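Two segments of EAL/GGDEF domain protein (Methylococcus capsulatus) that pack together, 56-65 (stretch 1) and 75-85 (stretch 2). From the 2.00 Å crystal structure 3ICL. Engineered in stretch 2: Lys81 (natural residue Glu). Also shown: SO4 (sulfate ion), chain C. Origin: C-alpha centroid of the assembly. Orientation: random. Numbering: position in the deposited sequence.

Stretch 1 56-65: LLRATAERIR
Stretch 2 (75-85) ARIGGDKFTIL

No hydrogen bond joins these two stretches: the 335 Å² they bury, both sides summed, is mostly apolar packing, with Phe82 contributing most, and Leu57 also reaches the polar turn. Residues 56-65 form a helix (phi/psi near -66/-39) with i to i+4 bonds such as Ala61 N to Leu57 O, 3.0 Å. Residues 75-77 and 81-85 are antiparallel strands joined by a turn: Thr83 N donates to Ala75 O (2.8 Å), Ala75 N to Thr83 O (3.1 Å), Ile77 N to Lys81 O (2.8 Å) and Lys81 N to Ile77 O (3.0 Å). Gly78 (57/32) and Gly79 (78/-63) supply the turn's positive phi values.

The helix and strand 81-85 run nearly parallel, crossing at -21° with their axes 10.4 Å apart at closest approach. CA spacings set the register: Leu57-Asp80 7.3 Å, Ala61-Phe82 7.9 Å, Ile64-Ile84 8.6 Å. The CA-to-CB bonds of Phe82 and Ile84 point toward the helix.

Phe82 (chi1 -66°, chi2 -87°) presents one ring face to Ile64 CD1, which lies 4.1 Å from the ring centroid and 24° off its normal, a CH-pi contact. Ile64 (m, t) also places CG2 3.8 Å from CD1 of Ile84 (m, t). Ala61 CB lies 3.9 Å from Phe82 CE1, and Thr60 CG2 3.9 Å from Phe82 CE2. Thr60 (m) turns its hydroxyl back into the helix, with OG1 donating to Leu56 O at 2.8 Å.

At the turn, Leu57 (m, t) brings CD2 4.3 Å from Phe82 CZ and CD1 3.7 Å from Gly79 O. Gly79 O accepts from Arg76 NH1 at 2.9 Å, with an N-H...acceptor angle of 160°, so Leu57 packs against an already paired polar group.

The CA-to-CB bond of the engineered Lys81 points away from the helix; the residue's NZ forms a salt bridge with Asp80 OD1 (2.7 Å) and donates to sulfate O1 (2.8 Å).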

ATOM      1  N   LEU A  56       5.005 -14.728   3.052  1.00 23.57           N
ATOM      2  CA  LEU A  56       4.625 -13.951   1.875  1.00 22.44           C
ATOM      3  C   LEU A  56       4.343 -12.497   2.249  1.00 17.83           C
ATOM      4  O   LEU A  56       4.800 -11.573   1.575  1.00 18.62           O
ATOM      5  CB  LEU A  56       3.388 -14.571   1.211  1.00 23.99           C
ATOM      6  CG  LEU A  56       2.769 -13.850   0.007  1.00 23.87           C
ATOM      7  CD1 LEU A  56       3.818 -13.582  -1.068  1.00 19.21           C
ATOM      8  CD2 LEU A  56       1.642 -14.701  -0.547  1.00 25.46           C
ATOM      9  N   LEU A  57       3.592 -12.298   3.328  1.00 19.66           N
ATOM     10  CA  LEU A  57       3.252 -10.955   3.789  1.00 19.17           C
ATOM     11  C   LEU A  57       4.495 -10.144   4.130  1.00 19.08           C
ATOM     12  O   LEU A  57       4.556  -8.944   3.857  1.00 16.34           O
ATOM     13  CB  LEU A  57       2.343 -11.028   5.016  1.00 21.59           C
ATOM     14  CG  LEU A  57       0.903 -11.506   4.785  1.00 23.54           C
ATOM     15  CD1 LEU A  57       0.184 -11.619   6.127  1.00 22.28           C
ATOM     16  CD2 LEU A  57       0.174 -10.535   3.858  1.00 18.06           C
ATOM     17  N   ARG A  58       5.484 -10.798   4.731  1.00 22.69           N
ATOM     18  CA  ARG A  58       6.721 -10.122   5.105  1.00 24.88           C
ATOM     19  C   ARG A  58       7.564  -9.782   3.872  1.00 22.10           C
ATOM     20  O   ARG A  58       8.212  -8.738   3.821  1.00 18.14           O
ATOM     21  CB  ARG A  58       7.537 -11.001   6.056  1.00 31.98           C
ATOM     22  CG  ARG A  58       8.662 -10.259   6.763  1.00 41.09           C
ATOM     23  CD  ARG A  58       9.463 -11.188   7.665  1.00 48.21           C
ATOM     24  NE  ARG A  58      10.409 -10.451   8.500  1.00 58.75           N
ATOM     25  CZ  ARG A  58      10.072  -9.734   9.567  1.00 61.77           C
ATOM     26  NH1 ARG A  58       8.804  -9.652   9.945  1.00 61.66           N
ATOM     27  NH2 ARG A  58      11.005  -9.095  10.260  1.00 65.66           N
ATOM     28  N   ALA A  59       7.557 -10.670   2.883  1.00 26.42           N
ATOM     29  CA  ALA A  59       8.320 -10.441   1.660  1.00 24.36           C
ATOM     30  C   ALA A  59       7.645  -9.348   0.833  1.00 24.47           C
ATOM     31  O   ALA A  59       8.306  -8.610   0.107  1.00 19.63           O
ATOM     32  CB  ALA A  59       8.419 -11.733   0.848  1.00 30.39           C
ATOM     33  N   THR A  60       6.324  -9.255   0.939  1.00 22.13           N
ATOM     34  CA  THR A  60       5.566  -8.242   0.203  1.00 18.57           C
ATOM     35  C   THR A  60       5.818  -6.868   0.823  1.00 16.66           C
ATOM     36  O   THR A  60       6.009  -5.878   0.120  1.00 18.72           O
ATOM     37  CB  THR A  60       4.052  -8.556   0.236  1.00 23.81           C
ATOM     38  OG1 THR A  60       3.813  -9.811  -0.415  1.00 22.93           O
ATOM     39  CG2 THR A  60       3.260  -7.466  -0.473  1.00 25.99           C
ATOM     40  N   ALA A  61       5.829  -6.827   2.150  1.00 18.32           N
ATOM     41  CA  ALA A  61       6.064  -5.596   2.889  1.00 13.17           C
ATOM     42  C   ALA A  61       7.436  -5.014   2.580  1.00 18.46           C
ATOM     43  O   ALA A  61       7.599  -3.797   2.482  1.00 18.97           O
ATOM     44  CB  ALA A  61       5.945  -5.864   4.381  1.00 19.46           C
ATOM     45  N   GLU A  62       8.431  -5.884   2.436  1.00 18.17           N
ATOM     46  CA  GLU A  62       9.783  -5.430   2.144  1.00 20.58           C
ATOM     47  C   GLU A  62       9.911  -4.929   0.715  1.00 17.68           C
ATOM     48  O   GLU A  62      10.583  -3.928   0.469  1.00 17.96           O
ATOM     49  CB  GLU A  62      10.785  -6.559   2.412  1.00 21.95           C
ATOM     50  CG  GLU A  62      10.733  -7.052   3.849  1.00 25.01           C
ATOM     51  CD  GLU A  62      11.548  -8.312   4.078  1.00 35.24           C
ATOM     52  OE1 GLU A  62      11.661  -9.129   3.140  1.00 35.86           O
ATOM     53  OE2 GLU A  62      12.056  -8.493   5.205  1.00 33.47           O
ATOM     54  N   ARG A  63       9.269  -5.613  -0.229  1.00 19.87           N
ATOM     55  CA  ARG A  63       9.336  -5.179  -1.618  1.00 19.02           C
ATOM     56  C   ARG A  63       8.632  -3.840  -1.774  1.00 19.74           C
ATOM     57  O   ARG A  63       9.014  -3.023  -2.606  1.00 18.35           O
ATOM     58  CB  ARG A  63       8.698  -6.211  -2.551  1.00 23.22           C
ATOM     59  CG  ARG A  63       9.500  -7.497  -2.671  1.00 24.59           C
ATOM     60  CD  ARG A  63       9.008  -8.361  -3.812  1.00 21.82           C
ATOM     61  NE  ARG A  63       9.674  -9.657  -3.816  1.00 26.25           N
ATOM     62  CZ  ARG A  63       9.396 -10.637  -4.669  1.00 23.68           C
ATOM     63  NH1 ARG A  63       8.467 -10.465  -5.597  1.00 26.23           N
ATOM     64  NH2 ARG A  63      10.029 -11.796  -4.581  1.00 30.84           N
ATOM     65  N   ILE A  64       7.597  -3.614  -0.971  1.00 14.17           N
ATOM     66  CA  ILE A  64       6.885  -2.350  -1.037  1.00 16.33           C
ATOM     67  C   ILE A  64       7.824  -1.242  -0.573  1.00 16.15           C
ATOM     68  O   ILE A  64       7.910  -0.185  -1.195  1.00 19.30           O
ATOM     69  CB  ILE A  64       5.627  -2.367  -0.153  1.00 16.19           C
ATOM     70  CG1 ILE A  64       4.597  -3.333  -0.746  1.00 13.14           C
ATOM     71  CG2 ILE A  64       5.050  -0.964  -0.051  1.00 12.83           C
ATOM     72  CD1 ILE A  64       3.323  -3.486   0.080  1.00 26.57           C
ATOM     73  N   ARG A  65       8.546  -1.494   0.515  1.00 15.15           N
ATOM     74  CA  ARG A  65       9.476  -0.495   1.031  1.00 20.10           C
ATOM     75  C   ARG A  65      10.582  -0.161   0.025  1.00 22.04           C
ATOM     76  O   ARG A  65      11.058   0.972  -0.029  1.00 21.24           O
ATOM     77  CB  ARG A  65      10.088  -0.973   2.352  1.00 26.52           C
ATOM     78  CG  ARG A  65       9.068  -1.159   3.463  1.00 27.93           C
ATOM     79  CD  ARG A  65       9.714  -1.316   4.835  1.00 40.14           C
ATOM     80  NE  ARG A  65      10.507  -2.537   4.944  1.00 50.58           N
ATOM     81  CZ  ARG A  65      10.986  -3.016   6.088  1.00 59.35           C
ATOM     82  NH1 ARG A  65      10.750  -2.380   7.230  1.00 58.37           N
ATOM     83  NH2 ARG A  65      11.705  -4.131   6.092  1.00 63.50           N
ATOM     84  N   ALA A  75       2.520   0.225   6.453  1.00 15.92           N
ATOM     85  CA  ALA A  75       1.980  -0.528   7.585  1.00 16.38           C
ATOM     86  C   ALA A  75       0.869  -1.463   7.115  1.00 17.20           C
ATOM     87  O   ALA A  75       0.099  -1.125   6.222  1.00 18.31           O
ATOM     88  CB  ALA A  75       1.454   0.427   8.648  1.00 16.40           C
ATOM     89  N   ARG A  76       0.784  -2.637   7.734  1.00 14.05           N
ATOM     90  CA  ARG A  76      -0.211  -3.637   7.369  1.00 15.22           C
ATOM     91  C   ARG A  76      -1.555  -3.381   8.045  1.00 18.50           C
ATOM     92  O   ARG A  76      -1.612  -2.803   9.131  1.00 18.56           O
ATOM     93  CB  ARG A  76       0.309  -5.031   7.753  1.00 13.76           C
ATOM     94  CG  ARG A  76      -0.538  -6.201   7.260  1.00 21.93           C
ATOM     95  CD  ARG A  76       0.236  -7.513   7.379  1.00 23.80           C
ATOM     96  NE  ARG A  76       0.511  -7.877   8.767  1.00 23.90           N
ATOM     97  CZ  ARG A  76      -0.192  -8.770   9.459  1.00 26.91           C
ATOM     98  NH1 ARG A  76      -1.213  -9.397   8.891  1.00 25.98           N
ATOM     99  NH2 ARG A  76       0.124  -9.035  10.719  1.00 30.70           N
ATOM    100  N   ILE A  77      -2.634  -3.801   7.397  1.00 18.02           N
ATOM    101  CA  ILE A  77      -3.959  -3.643   7.980  1.00 20.44           C
ATOM    102  C   ILE A  77      -4.936  -4.644   7.381  1.00 18.05           C
ATOM    103  O   ILE A  77      -4.779  -5.076   6.240  1.00 17.66           O
ATOM    104  CB  ILE A  77      -4.500  -2.194   7.798  1.00 16.23           C
ATOM    105  CG1 ILE A  77      -5.746  -1.994   8.671  1.00 15.11           C
ATOM    106  CG2 ILE A  77      -4.833  -1.923   6.333  1.00 10.52           C
ATOM    107  CD1 ILE A  77      -6.276  -0.573   8.665  1.00 26.32           C
ATOM    108  N   GLY A  78      -5.938  -5.028   8.166  1.00 15.95           N
ATOM    109  CA  GLY A  78      -6.931  -5.968   7.682  1.00 16.18           C
ATOM    110  C   GLY A  78      -6.314  -7.273   7.215  1.00 21.83           C
ATOM    111  O   GLY A  78      -6.814  -7.909   6.288  1.00 20.05           O
ATOM    112  N   GLY A  79      -5.215  -7.668   7.848  1.00 22.91           N
ATOM    113  CA  GLY A  79      -4.563  -8.913   7.486  1.00 22.53           C
ATOM    114  C   GLY A  79      -3.720  -8.886   6.223  1.00 24.24           C
ATOM    115  O   GLY A  79      -2.502  -9.077   6.286  1.00 22.52           O
ATOM    116  N   ASP A  80      -4.352  -8.642   5.076  1.00 20.66           N
ATOM    117  CA  ASP A  80      -3.622  -8.637   3.817  1.00 18.68           C
ATOM    118  C   ASP A  80      -3.625  -7.337   3.008  1.00 19.66           C
ATOM    119  O   ASP A  80      -3.468  -7.366   1.790  1.00 21.86           O
ATOM    120  CB  ASP A  80      -4.108  -9.795   2.936  1.00 18.54           C
ATOM    121  CG  ASP A  80      -5.575  -9.690   2.586  1.00 22.48           C
ATOM    122  OD1 ASP A  80      -6.240  -8.743   3.055  1.00 22.45           O
ATOM    123  OD2 ASP A  80      -6.069 -10.561   1.838  1.00 26.03           O
ATOM    124  N   LYS A  81      -3.801  -6.202   3.681  1.00 12.93           N
ATOM    125  CA  LYS A  81      -3.766  -4.906   3.010  1.00 15.00           C
ATOM    126  C   LYS A  81      -2.614  -4.110   3.612  1.00 16.65           C
ATOM    127  O   LYS A  81      -2.134  -4.421   4.701  1.00 18.01           O
ATOM    128  CB  LYS A  81      -5.072  -4.136   3.204  1.00 14.73           C
ATOM    129  CG  LYS A  81      -6.112  -4.338   2.110  1.00 16.18           C
ATOM    130  CD  LYS A  81      -6.789  -5.695   2.195  1.00 22.47           C
ATOM    131  CE  LYS A  81      -7.668  -5.798   3.428  1.00 26.02           C
ATOM    132  NZ  LYS A  81      -8.353  -7.113   3.490  1.00 24.42           N
ATOM    133  N   PHE A  82      -2.163  -3.094   2.890  1.00 15.81           N
ATOM    134  CA  PHE A  82      -1.069  -2.249   3.354  1.00 18.15           C
ATOM    135  C   PHE A  82      -1.411  -0.783   3.095  1.00 17.79           C
ATOM    136  O   PHE A  82      -1.906  -0.436   2.019  1.00 16.13           O
ATOM    137  CB  PHE A  82       0.227  -2.597   2.611  1.00 13.43           C
ATOM    138  CG  PHE A  82       0.758  -3.971   2.910  1.00 16.64           C
ATOM    139  CD1 PHE A  82       1.605  -4.184   3.993  1.00 19.04           C
ATOM    140  CD2 PHE A  82       0.411  -5.055   2.111  1.00 19.11           C
ATOM    141  CE1 PHE A  82       2.096  -5.458   4.276  1.00 16.90           C
ATOM    142  CE2 PHE A  82       0.901  -6.333   2.387  1.00 22.00           C
ATOM    143  CZ  PHE A  82       1.742  -6.531   3.471  1.00 18.97           C
ATOM    144  N   THR A  83      -1.173   0.069   4.085  1.00 13.06           N
ATOM    145  CA  THR A  83      -1.415   1.496   3.910  1.00 17.81           C
ATOM    146  C   THR A  83      -0.043   2.106   3.691  1.00 17.77           C
ATOM    147  O   THR A  83       0.866   1.935   4.502  1.00 17.07           O
ATOM    148  CB  THR A  83      -2.070   2.149   5.134  1.00 17.35           C
ATOM    149  OG1 THR A  83      -1.343   1.790   6.311  1.00 19.95           O
ATOM    150  CG2 THR A  83      -3.533   1.707   5.252  1.00 15.96           C
ATOM    151  N   ILE A  84       0.095   2.809   2.581  1.00 15.06           N
ATOM    152  CA  ILE A  84       1.358   3.413   2.204  1.00 15.42           C
ATOM    153  C   ILE A  84       1.283   4.936   2.207  1.00 17.50           C
ATOM    154  O   ILE A  84       0.495   5.534   1.478  1.00 14.74           O
ATOM    155  CB  ILE A  84       1.751   2.895   0.806  1.00 12.74           C
ATOM    156  CG1 ILE A  84       1.911   1.374   0.880  1.00 11.88           C
ATOM    157  CG2 ILE A  84       3.005   3.593   0.306  1.00 18.71           C
ATOM    158  CD1 ILE A  84       1.682   0.657  -0.433  1.00 27.34           C
ATOM    159  N   LEU A  85       2.111   5.554   3.036  1.00 10.61           N
ATOM    160  CA  LEU A  85       2.156   7.004   3.145  1.00 14.19           C
ATOM    161  C   LEU A  85       3.329   7.588   2.374  1.00 15.43           C
ATOM    162  O   LEU A  85       4.481   7.248   2.635  1.00 15.85           O
ATOM    163  CB  LEU A  85       2.269   7.415   4.619  1.00 18.40           C
ATOM    164  CG  LEU A  85       2.747   8.832   4.952  1.00 21.35           C
ATOM    165  CD1 LEU A  85       1.838   9.883   4.315  1.00 22.60           C
ATOM    166  CD2 LEU A  85       2.774   8.995   6.469  1.00 24.83           C
TER
HETATM  167  S   SO4 C 171     -10.661  -8.077   1.058  1.00 50.39           S
HETATM  168  O1  SO4 C 171     -10.582  -6.864   1.894  1.00 50.39           O
HETATM  169  O2  SO4 C 171     -10.175  -9.235   1.835  1.00 60.32           O
HETATM  170  O3  SO4 C 171     -12.062  -8.304   0.653  1.00 47.78           O
HETATM  171  O4  SO4 C 171      -9.818  -7.908  -0.144  1.00 43.81           O